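Local coordinates for 4-phosphoerythronate dehydrogenase (Lactobacillus jensenii, PDB 4PRK), which probably catalyses the NAD-dependent interconversion of pyruvate and D-lactate, as a D-lactate dehydrogenase of the D-isomer-specific 2-hydroxyacid dehydrogenase family, at residues A[32-36]-A[37-41]; A[73-77]-A[78-82]; A[310-313]-A[314-318]; A[63-67]-A[68-72]. All blocks are in the same frame, centred on the assembly; numbering follows the deposited sequence.

Interaction 1 of 4, residues A[32-36]-A[37-41]; sequences ESLSA and ENVDQ
Glu37 folds its side chain back toward Ser35, two residues earlier. With its chain bent at chi2, the carboxylate offers OE1 to Ser35 OG at 2.9 Å, and the hydroxyl meets that oxygen from above the carboxylate plane. A further bond from Glu37 N to the same hydroxyl is weak and doubtful.

Asn38 ties the turn together through both ends of its amide. Its CG stands between the backbone N and the carbonyl carbon (chi1 54°), which swings the amide back over residues 33-35 and lets both its ends work. ND2 donates to Ser33 O at 2.6 Å in an almost straight bond that lies in the plane of the Asn38 amide, although it reaches the Ser33 carbonyl from above. OD1 takes the N-H of Ser35, with Ser35 N 2.5 Å away. The two bonds together fix the rotation of the buried amide and satisfy two backbone groups.

Val39 adds the apolar part. Its CG2 meets Leu34 CD1 at 3.4 Å, the side chains crossing obliquely, though the exact distance is doubtful.

The turn lies in the connection between strands 26-30 and 47-50. Leu34 and Val39 both rest on Val61 of helix 60-67, while Leu34 and Asn38 also touch Phe6 on strand 2-6, so the loop is seated over a helix and a strand of the same domain.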
loop_
_atom_site.group_PDB
_atom_site.type_symbol
_atom_site.label_atom_id
_atom_site.label_comp_id
_atom_site.label_asym_id
_atom_site.label_seq_id
_atom_site.Cartn_x
_atom_site.Cartn_y
_atom_site.Cartn_z
ATOM N N GLU A 32 -12.611 -37.821 19.552
ATOM C CA GLU A 32 -11.267 -38.031 20.034
ATOM C C GLU A 32 -10.253 -38.206 18.927
ATOM O O GLU A 32 -10.589 -38.512 17.764
ATOM C CB GLU A 32 -11.201 -39.236 21.004
ATOM C CG GLU A 32 -11.214 -38.821 22.468
ATOM C CD GLU A 32 -10.399 -37.557 22.684
ATOM O OE1 GLU A 32 -11.025 -36.498 22.915
ATOM O OE2 GLU A 32 -9.150 -37.610 22.550
ATOM N N SER A 33 -9.001 -38.092 19.334
ATOM C CA SER A 33 -7.877 -38.360 18.472
ATOM C C SER A 33 -7.778 -39.844 18.159
ATOM O O SER A 33 -8.254 -40.696 18.901
ATOM C CB SER A 33 -6.596 -37.862 19.119
ATOM O OG SER A 33 -6.588 -36.454 19.162
ATOM N N LEU A 34 -7.161 -40.144 17.033
ATOM C CA LEU A 34 -7.060 -41.506 16.590
ATOM C C LEU A 34 -6.317 -42.308 17.637
ATOM O O LEU A 34 -5.327 -41.865 18.187
ATOM C CB LEU A 34 -6.308 -41.547 15.266
ATOM C CG LEU A 34 -5.877 -42.883 14.673
ATOM C CD1 LEU A 34 -7.078 -43.601 14.088
ATOM C CD2 LEU A 34 -4.839 -42.631 13.602
ATOM N N SER A 35 -6.826 -43.494 17.918
ATOM C CA SER A 35 -6.209 -44.392 18.873
ATOM C C SER A 35 -6.673 -45.805 18.593
ATOM O O SER A 35 -7.620 -46.020 17.854
ATOM C CB SER A 35 -6.525 -43.978 20.311
ATOM O OG SER A 35 -7.672 -44.632 20.813
ATOM N N ALA A 36 -6.033 -46.766 19.230
ATOM C CA ALA A 36 -6.369 -48.151 19.003
ATOM C C ALA A 36 -7.835 -48.303 19.343
ATOM O O ALA A 36 -8.531 -49.131 18.767
ATOM C CB ALA A 36 -5.522 -49.047 19.882
ATOM N N GLU A 37 -8.290 -47.503 20.297
ATOM C CA GLU A 37 -9.680 -47.494 20.714
ATOM C C GLU A 37 -10.659 -47.093 19.614
ATOM O O GLU A 37 -11.755 -47.630 19.552
ATOM C CB GLU A 37 -9.858 -46.566 21.909
ATOM C CG GLU A 37 -9.316 -47.114 23.214
ATOM C CD GLU A 37 -8.569 -46.072 24.019
ATOM O OE1 GLU A 37 -8.482 -44.920 23.556
ATOM O OE2 GLU A 37 -8.070 -46.403 25.115
ATOM N N ASN A 38 -10.299 -46.118 18.787
ATOM C CA ASN A 38 -11.210 -45.662 17.733
ATOM C C ASN A 38 -10.877 -45.982 16.269
ATOM O O ASN A 38 -11.584 -45.551 15.369
ATOM C CB ASN A 38 -11.500 -44.165 17.883
ATOM C CG ASN A 38 -10.241 -43.318 17.944
ATOM O OD1 ASN A 38 -9.256 -43.590 17.271
ATOM N ND2 ASN A 38 -10.280 -42.274 18.749
ATOM N N VAL A 39 -9.823 -46.739 16.018
ATOM C CA VAL A 39 -9.348 -46.936 14.651
ATOM C C VAL A 39 -10.334 -47.620 13.702
ATOM O O VAL A 39 -10.362 -47.320 12.520
ATOM C CB VAL A 39 -7.982 -47.624 14.610
ATOM C CG1 VAL A 39 -7.537 -47.833 13.176
ATOM C CG2 VAL A 39 -6.968 -46.771 15.341
ATOM N N ASP A 40 -11.123 -48.549 14.219
ATOM C CA ASP A 40 -12.036 -49.341 13.407
ATOM C C ASP A 40 -13.185 -48.525 12.804
ATOM O O ASP A 40 -13.947 -49.028 11.997
ATOM C CB ASP A 40 -12.571 -50.531 14.196
ATOM C CG ASP A 40 -11.473 -51.392 14.757
ATOM O OD1 ASP A 40 -10.463 -51.596 14.064
ATOM O OD2 ASP A 40 -11.622 -51.866 15.897
ATOM N N GLN A 41 -13.337 -47.290 13.258
ATOM C CA GLN A 41 -14.277 -46.322 12.666
ATOM C C GLN A 41 -13.801 -45.715 11.317
ATOM O O GLN A 41 -14.540 -45.043 10.599
ATOM C CB GLN A 41 -14.545 -45.242 13.700
ATOM C CG GLN A 41 -14.643 -45.840 15.094
ATOM C CD GLN A 41 -15.456 -45.013 16.041
ATOM O OE1 GLN A 41 -16.334 -44.248 15.627
ATOM N NE2 GLN A 41 -15.186 -45.174 17.338
#

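Interaction 2 of 4, residues A[73-77]-A[78-82]; sequences IGLRI and VGTNT
Leu75, at the end of strand 72-75, is the first residue of 73-77 to meet the loop that follows. Its CB points toward residues 78-82, and one branch does the touching: CD2 reaches the methyl CG2 of Thr80 at 3.3 Å, closer than two methyl groups normally settle. The two side chains cross at about a right angle. Thr80 takes part with its carbon branch, since OG1 occupies the place between the backbone N and the carbonyl carbon (chi1 53°) and CG2 is left on the side facing Leu75. The backbone of Leu75 is meanwhile tied to Thr96 of the neighbouring strand 94-96.

Arg76 turns the other way, and its guanidinium is engaged elsewhere: NE forms a salt bridge with Glu12 and NH2 bonds to Phe6 O. The chain thus leaves the sheet with a charged side chain anchored on the side away from the loop.

Ile77 then lies along the turn itself. Its CG1 is 3.6 Å from Gly79 O, and CD1 approaches the same oxygen at an equal distance. The carbonyl of Gly79 therefore lies against the outer half of an aliphatic chain.

In relatives of this family the corresponding loop borders the cleft between the two domains. The contact joining it to the strand is made of van der Waals touches of methyl and methylene groups, so its hold on the loop rests on close fit and chain continuity, with little directional restraint from these side chains.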
loop_
_atom_site.group_PDB
_atom_site.type_symbol
_atom_site.label_atom_id
_atom_site.label_comp_id
_atom_site.label_asym_id
_atom_site.label_seq_id
_atom_site.Cartn_x
_atom_site.Cartn_y
_atom_site.Cartn_z
ATOM N N ILE A 73 -1.770 -40.181 6.005
ATOM C CA ILE A 73 -2.212 -39.469 7.226
ATOM C C ILE A 73 -2.181 -37.926 6.999
ATOM O O ILE A 73 -1.093 -37.292 6.855
ATOM C CB ILE A 73 -1.366 -39.860 8.459
ATOM C CG1 ILE A 73 -1.523 -41.351 8.767
ATOM C CG2 ILE A 73 -1.777 -39.066 9.696
ATOM C CD1 ILE A 73 -0.430 -41.877 9.684
ATOM N N GLY A 74 -3.381 -37.343 6.959
ATOM C CA GLY A 74 -3.545 -35.900 6.747
ATOM C C GLY A 74 -3.554 -35.164 8.081
ATOM O O GLY A 74 -4.601 -35.023 8.730
ATOM N N LEU A 75 -2.376 -34.756 8.519
ATOM C CA LEU A 75 -2.242 -33.780 9.590
ATOM C C LEU A 75 -2.962 -32.521 9.188
ATOM O O LEU A 75 -2.730 -32.015 8.073
ATOM C CB LEU A 75 -0.774 -33.383 9.794
ATOM C CG LEU A 75 0.073 -34.223 10.713
ATOM C CD1 LEU A 75 -0.562 -35.528 11.156
ATOM C CD2 LEU A 75 1.387 -34.469 10.000
ATOM N N ARG A 76 -3.815 -32.008 10.079
ATOM C CA ARG A 76 -4.500 -30.709 9.824
ATOM C C ARG A 76 -3.652 -29.554 10.341
ATOM O O ARG A 76 -3.940 -28.365 10.068
ATOM C CB ARG A 76 -5.887 -30.660 10.482
ATOM C CG ARG A 76 -6.862 -31.709 9.934
ATOM C CD ARG A 76 -8.304 -31.319 10.230
ATOM N NE ARG A 76 -8.646 -31.095 11.653
ATOM C CZ ARG A 76 -8.802 -32.058 12.561
ATOM N NH1 ARG A 76 -9.160 -31.758 13.808
ATOM N NH2 ARG A 76 -8.595 -33.341 12.229
ATOM N N ILE A 77 -2.621 -29.934 11.099
ATOM C CA ILE A 77 -1.700 -29.010 11.725
ATOM C C ILE A 77 -0.334 -29.052 11.050
ATOM O O ILE A 77 -0.095 -29.808 10.088
ATOM C CB ILE A 77 -1.560 -29.305 13.214
ATOM C CG1 ILE A 77 -0.928 -30.664 13.438
ATOM C CG2 ILE A 77 -2.930 -29.233 13.859
ATOM C CD1 ILE A 77 -0.851 -31.008 14.910
ATOM N N VAL A 78 0.532 -28.195 11.570
ATOM C CA VAL A 78 1.886 -28.070 11.097
ATOM C C VAL A 78 2.841 -29.068 11.746
ATOM O O VAL A 78 3.653 -29.655 11.043
ATOM C CB VAL A 78 2.403 -26.637 11.289
ATOM C CG1 VAL A 78 2.531 -26.286 12.765
ATOM C CG2 VAL A 78 3.721 -26.449 10.556
ATOM N N GLY A 79 2.735 -29.276 13.057
ATOM C CA GLY A 79 3.687 -30.114 13.770
ATOM C C GLY A 79 3.482 -31.591 13.500
ATOM O O GLY A 79 2.365 -32.068 13.561
ATOM N N THR A 80 4.567 -32.311 13.210
ATOM C CA THR A 80 4.524 -33.752 12.956
ATOM C C THR A 80 5.201 -34.556 14.037
ATOM O O THR A 80 5.405 -35.763 13.882
ATOM C CB THR A 80 5.276 -34.108 11.670
ATOM O OG1 THR A 80 6.585 -33.547 11.748
ATOM C CG2 THR A 80 4.551 -33.570 10.444
ATOM N N ASN A 81 5.585 -33.888 15.111
ATOM C CA ASN A 81 6.238 -34.554 16.233
ATOM C C ASN A 81 5.572 -35.865 16.677
ATOM O O ASN A 81 6.273 -36.850 16.916
ATOM C CB ASN A 81 6.313 -33.593 17.417
ATOM C CG ASN A 81 4.945 -33.058 17.802
ATOM O OD1 ASN A 81 4.261 -33.648 18.645
ATOM N ND2 ASN A 81 4.516 -31.968 17.148
ATOM N N THR A 82 4.238 -35.901 16.777
ATOM C CA THR A 82 3.548 -37.116 17.296
ATOM C C THR A 82 3.384 -38.237 16.248
ATOM O O THR A 82 2.804 -39.288 16.550
ATOM C CB THR A 82 2.150 -36.843 17.909
ATOM O OG1 THR A 82 1.204 -36.607 16.867
ATOM C CG2 THR A 82 2.159 -35.667 18.898
#

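Interaction 3 of 4, residues A[310-313]-A[314-318]; sequences ISLR and DTIAL
Leu312 lies alongside Ile316, one helical turn further on, the two side chains pointing the same way with CD1 of Leu312 and CD1 of Ile316 4.2 Å apart. Beneath them the backbone bond from Ile316 N to Leu312 O measures 2.7 Å.

On another side of the helix Arg313 and Asp314 form a salt bridge between neighbours in sequence. The arginine chain bends at chi2 and chi3, bringing NH2 to 3.1 Å from Asp314 OD1. NH2 meets OD1 on the anti side of the carboxylate, and OD1 in turn lies close to the guanidinium plane. The two planes stand 83° apart, so the meeting is through one nitrogen and one oxygen. Both ions have further partners: NH2 also bonds to Arg323 O, while the Asp314 oxygens take the backbone N-H groups of His325 and Phe326. Arg313 NE, in contrast, is buried without a partner in the model.

Thr315 turns its hydroxyl back along the helix (chi1 -61°). Its OG1 bonds to Ser311 O at 2.7 Å from above the carbonyl plane, and Thr315 N reaches the same oxygen, which thus accepts twice.

These i to i+4 bonds belong to the long alpha helix 301-319. Leu312 and Thr315 rest on Leu49 of strand 47-50, the helix-on-parallel-sheet packing of a flavodoxin-like alpha/beta domain, completed here by the C-terminal part of the chain.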
loop_
_atom_site.group_PDB
_atom_site.type_symbol
_atom_site.label_atom_id
_atom_site.label_comp_id
_atom_site.label_asym_id
_atom_site.label_seq_id
_atom_site.Cartn_x
_atom_site.Cartn_y
_atom_site.Cartn_z
ATOM N N ILE A 310 -7.180 -27.790 3.275
ATOM C CA ILE A 310 -5.893 -28.129 2.682
ATOM C C ILE A 310 -5.491 -29.603 2.940
ATOM O O ILE A 310 -5.078 -30.295 2.002
ATOM C CB ILE A 310 -4.764 -27.160 3.106
ATOM C CG1 ILE A 310 -5.055 -25.752 2.497
ATOM C CG2 ILE A 310 -3.413 -27.689 2.619
ATOM C CD1 ILE A 310 -4.106 -24.639 2.926
ATOM N N SER A 311 -5.615 -30.077 4.173
ATOM C CA SER A 311 -5.399 -31.488 4.451
ATOM C C SER A 311 -6.386 -32.409 3.651
ATOM O O SER A 311 -5.970 -33.327 2.912
ATOM C CB SER A 311 -5.498 -31.709 5.956
ATOM O OG SER A 311 -6.764 -31.352 6.486
ATOM N N LEU A 312 -7.678 -32.099 3.755
ATOM C CA LEU A 312 -8.740 -32.841 3.053
ATOM C C LEU A 312 -8.363 -33.036 1.567
ATOM O O LEU A 312 -8.441 -34.146 1.054
ATOM C CB LEU A 312 -10.106 -32.058 3.165
ATOM C CG LEU A 312 -11.344 -32.616 2.413
ATOM C CD1 LEU A 312 -11.647 -34.019 2.942
ATOM C CD2 LEU A 312 -12.611 -31.750 2.474
ATOM N N ARG A 313 -7.976 -31.931 0.915
ATOM C CA ARG A 313 -7.602 -31.886 -0.485
ATOM C C ARG A 313 -6.387 -32.779 -0.790
ATOM O O ARG A 313 -6.448 -33.582 -1.714
ATOM C CB ARG A 313 -7.354 -30.437 -0.954
ATOM C CG ARG A 313 -7.556 -30.238 -2.449
ATOM C CD ARG A 313 -6.320 -29.675 -3.157
ATOM N NE ARG A 313 -5.194 -30.615 -3.075
ATOM C CZ ARG A 313 -4.650 -31.307 -4.082
ATOM N NH1 ARG A 313 -5.077 -31.174 -5.325
ATOM N NH2 ARG A 313 -3.640 -32.131 -3.829
ATOM N N ASP A 314 -5.295 -32.667 -0.039
ATOM C CA ASP A 314 -4.171 -33.616 -0.224
ATOM C C ASP A 314 -4.616 -35.031 0.096
ATOM O O ASP A 314 -4.147 -35.963 -0.532
ATOM C CB ASP A 314 -2.949 -33.310 0.664
ATOM C CG ASP A 314 -2.026 -32.245 0.072
ATOM O OD1 ASP A 314 -2.304 -31.729 -1.035
ATOM O OD2 ASP A 314 -1.007 -31.920 0.727
ATOM N N THR A 315 -5.504 -35.186 1.084
ATOM C CA THR A 315 -5.908 -36.503 1.541
ATOM C C THR A 315 -6.732 -37.224 0.484
ATOM O O THR A 315 -6.450 -38.388 0.195
ATOM C CB THR A 315 -6.618 -36.410 2.886
ATOM O OG1 THR A 315 -5.681 -35.864 3.811
ATOM C CG2 THR A 315 -7.097 -37.808 3.387
ATOM N N ILE A 316 -7.716 -36.518 -0.097
ATOM C CA ILE A 316 -8.486 -37.012 -1.257
ATOM C C ILE A 316 -7.575 -37.365 -2.460
ATOM O O ILE A 316 -7.794 -38.385 -3.148
ATOM C CB ILE A 316 -9.591 -35.996 -1.706
ATOM C CG1 ILE A 316 -10.717 -35.961 -0.659
ATOM C CG2 ILE A 316 -10.147 -36.325 -3.107
ATOM C CD1 ILE A 316 -11.968 -35.209 -1.059
ATOM N N ALA A 317 -6.574 -36.519 -2.716
ATOM C CA ALA A 317 -5.719 -36.698 -3.881
ATOM C C ALA A 317 -4.962 -38.032 -3.791
ATOM O O ALA A 317 -4.950 -38.817 -4.747
ATOM C CB ALA A 317 -4.762 -35.518 -4.024
ATOM N N LEU A 318 -4.379 -38.288 -2.618
ATOM C CA LEU A 318 -3.541 -39.484 -2.361
ATOM C C LEU A 318 -4.394 -40.753 -2.334
ATOM O O LEU A 318 -3.959 -41.814 -2.759
ATOM C CB LEU A 318 -2.757 -39.327 -1.029
ATOM C CG LEU A 318 -1.654 -38.254 -1.035
ATOM C CD1 LEU A 318 -1.101 -37.944 0.370
ATOM C CD2 LEU A 318 -0.563 -38.691 -2.019
#

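Interaction 4 of 4, residues A[63-67]-A[68-72]; sequences KKLAD and YGIKS
Tyr68 folds back over the end of helix 60-67, where its side chain lies against the last helical turn at Lys64. From CB, 3.5 Å from Lys64 O, the chain leaves with CG beside the backbone N (chi1 -59°), which carries the ring over that carbonyl; Lys64 O thus lies over one face of the ring, though its exact place is less sure. Further out, CE2 touches CB of Lys64 at 4.1 Å, and CZ is still near the same carbonyl oxygen. At the tip OH is hydrogen-bonded to Asp40 OD1, the oxygen that also forms a salt bridge with Lys64 NZ. One carboxylate oxygen therefore holds the ends of two side chains that pack on each other.

Beyond the tyrosine the helix closes in a Schellman motif. Gly69, with positive phi, is the C' residue: its N bonds to Ala66 O at 3.1 Å, arriving well above the carbonyl plane, and Ile70 N reaches Leu65 O at 2.9 Å. The hydrophobic pair that commonly accompanies this motif is present as well, with CB of Leu65 and CB of Ile70 4.0 Å apart; Val42 touches both side chains.

Backbone bonds thus satisfy two carbonyls at the helix end and turn the chain toward strand 72-75, and the apolar pair seals the inner side. The negative charge of Asp40 would probably be tempered by Lys64, and a carboxylate there should keep the tyrosine hydroxyl well oriented.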
loop_
_atom_site.group_PDB
_atom_site.type_symbol
_atom_site.label_atom_id
_atom_site.label_comp_id
_atom_site.label_asym_id
_atom_site.label_seq_id
_atom_site.Cartn_x
_atom_site.Cartn_y
_atom_site.Cartn_z
ATOM N N LYS A 63 -1.057 -50.452 11.289
ATOM C CA LYS A 63 -1.350 -51.699 10.569
ATOM C C LYS A 63 -2.774 -51.646 10.063
ATOM O O LYS A 63 -3.039 -51.946 8.897
ATOM C CB LYS A 63 -1.161 -52.958 11.442
ATOM C CG LYS A 63 -1.601 -54.255 10.741
ATOM C CD LYS A 63 -1.227 -55.533 11.485
ATOM C CE LYS A 63 0.282 -55.741 11.495
ATOM N NZ LYS A 63 0.693 -57.122 11.870
ATOM N N LYS A 64 -3.679 -51.241 10.946
ATOM C CA LYS A 64 -5.106 -51.225 10.635
ATOM C C LYS A 64 -5.570 -50.158 9.614
ATOM O O LYS A 64 -6.495 -50.424 8.840
ATOM C CB LYS A 64 -5.899 -51.141 11.929
ATOM C CG LYS A 64 -5.779 -52.428 12.720
ATOM C CD LYS A 64 -6.374 -52.284 14.100
ATOM C CE LYS A 64 -7.413 -53.363 14.357
ATOM N NZ LYS A 64 -8.338 -52.929 15.429
ATOM N N LEU A 65 -4.948 -48.970 9.599
ATOM C CA LEU A 65 -5.208 -47.988 8.515
ATOM C C LEU A 65 -4.798 -48.575 7.169
ATOM O O LEU A 65 -5.549 -48.511 6.184
ATOM C CB LEU A 65 -4.435 -46.689 8.719
ATOM C CG LEU A 65 -4.714 -45.932 10.009
ATOM C CD1 LEU A 65 -3.740 -44.769 10.117
ATOM C CD2 LEU A 65 -6.172 -45.480 10.076
ATOM N N ALA A 66 -3.589 -49.135 7.145
ATOM C CA ALA A 66 -3.084 -49.868 5.991
ATOM C C ALA A 66 -4.011 -51.019 5.621
ATOM O O ALA A 66 -4.329 -51.189 4.461
ATOM C CB ALA A 66 -1.690 -50.388 6.268
ATOM N N ASP A 67 -4.457 -51.788 6.609
ATOM C CA ASP A 67 -5.478 -52.824 6.374
ATOM C C ASP A 67 -6.766 -52.251 5.744
ATOM O O ASP A 67 -7.374 -52.910 4.900
ATOM C CB ASP A 67 -5.839 -53.582 7.676
ATOM C CG ASP A 67 -4.978 -54.830 7.922
ATOM O OD1 ASP A 67 -3.780 -54.861 7.544
ATOM O OD2 ASP A 67 -5.518 -55.780 8.528
ATOM N N TYR A 68 -7.179 -51.037 6.139
ATOM C CA TYR A 68 -8.412 -50.437 5.592
ATOM C C TYR A 68 -8.210 -49.679 4.277
ATOM O O TYR A 68 -9.078 -48.938 3.862
ATOM C CB TYR A 68 -9.087 -49.535 6.623
ATOM C CG TYR A 68 -9.469 -50.236 7.911
ATOM C CD1 TYR A 68 -10.095 -51.491 7.902
ATOM C CD2 TYR A 68 -9.232 -49.633 9.137
ATOM C CE1 TYR A 68 -10.444 -52.120 9.084
ATOM C CE2 TYR A 68 -9.575 -50.253 10.315
ATOM C CZ TYR A 68 -10.177 -51.489 10.286
ATOM O OH TYR A 68 -10.512 -52.084 11.474
ATOM N N GLY A 69 -7.065 -49.871 3.627
ATOM C CA GLY A 69 -6.789 -49.250 2.332
ATOM C C GLY A 69 -6.419 -47.773 2.407
ATOM O O GLY A 69 -6.260 -47.120 1.356
ATOM N N ILE A 70 -6.277 -47.246 3.632
ATOM C CA ILE A 70 -5.946 -45.830 3.829
ATOM C C ILE A 70 -4.502 -45.656 3.368
ATOM O O ILE A 70 -3.615 -46.389 3.833
ATOM C CB ILE A 70 -6.068 -45.372 5.312
ATOM C CG1 ILE A 70 -7.493 -45.537 5.868
ATOM C CG2 ILE A 70 -5.653 -43.919 5.454
ATOM C CD1 ILE A 70 -8.513 -44.558 5.304
ATOM N N LYS A 71 -4.282 -44.696 2.462
ATOM C CA LYS A 71 -2.969 -44.491 1.820
ATOM C C LYS A 71 -2.137 -43.328 2.388
ATOM O O LYS A 71 -0.976 -43.157 1.980
ATOM C CB LYS A 71 -3.142 -44.280 0.313
ATOM C CG LYS A 71 -3.926 -45.377 -0.402
ATOM C CD LYS A 71 -4.256 -44.978 -1.829
ATOM C CE LYS A 71 -3.013 -44.618 -2.628
ATOM N NZ LYS A 71 -3.334 -44.533 -4.079
ATOM N N SER A 72 -2.716 -42.526 3.297
ATOM C CA SER A 72 -1.984 -41.418 3.923
ATOM C C SER A 72 -2.528 -41.035 5.301
ATOM O O SER A 72 -3.561 -41.546 5.724
ATOM C CB SER A 72 -1.965 -40.191 2.999
ATOM O OG SER A 72 -3.228 -39.531 2.966
#

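All four contacts belong to one domain, the five-stranded parallel sheet and its flanking helices. Interaction 3 is the most buried and holds a helix together by regular backbone bonds and a salt bridge. Interactions 1 and 4 are partly buried: interaction 1 braces a loop with side-chain-to-backbone bonds, and interaction 4 ends a helix with a Schellman motif; both add a small apolar pair. Interaction 2 is a surface contact made by carbon groups. Interactions 1 and 4 are joined through Asp40. Interaction 4 spans the passage from helix 60-67 into strand 72-75, and interaction 2 follows at the strand's far end. Helix 301-319 borders both: Ser311 packs against Leu75 and Arg76, and Leu318 against Lys71 and Ser72.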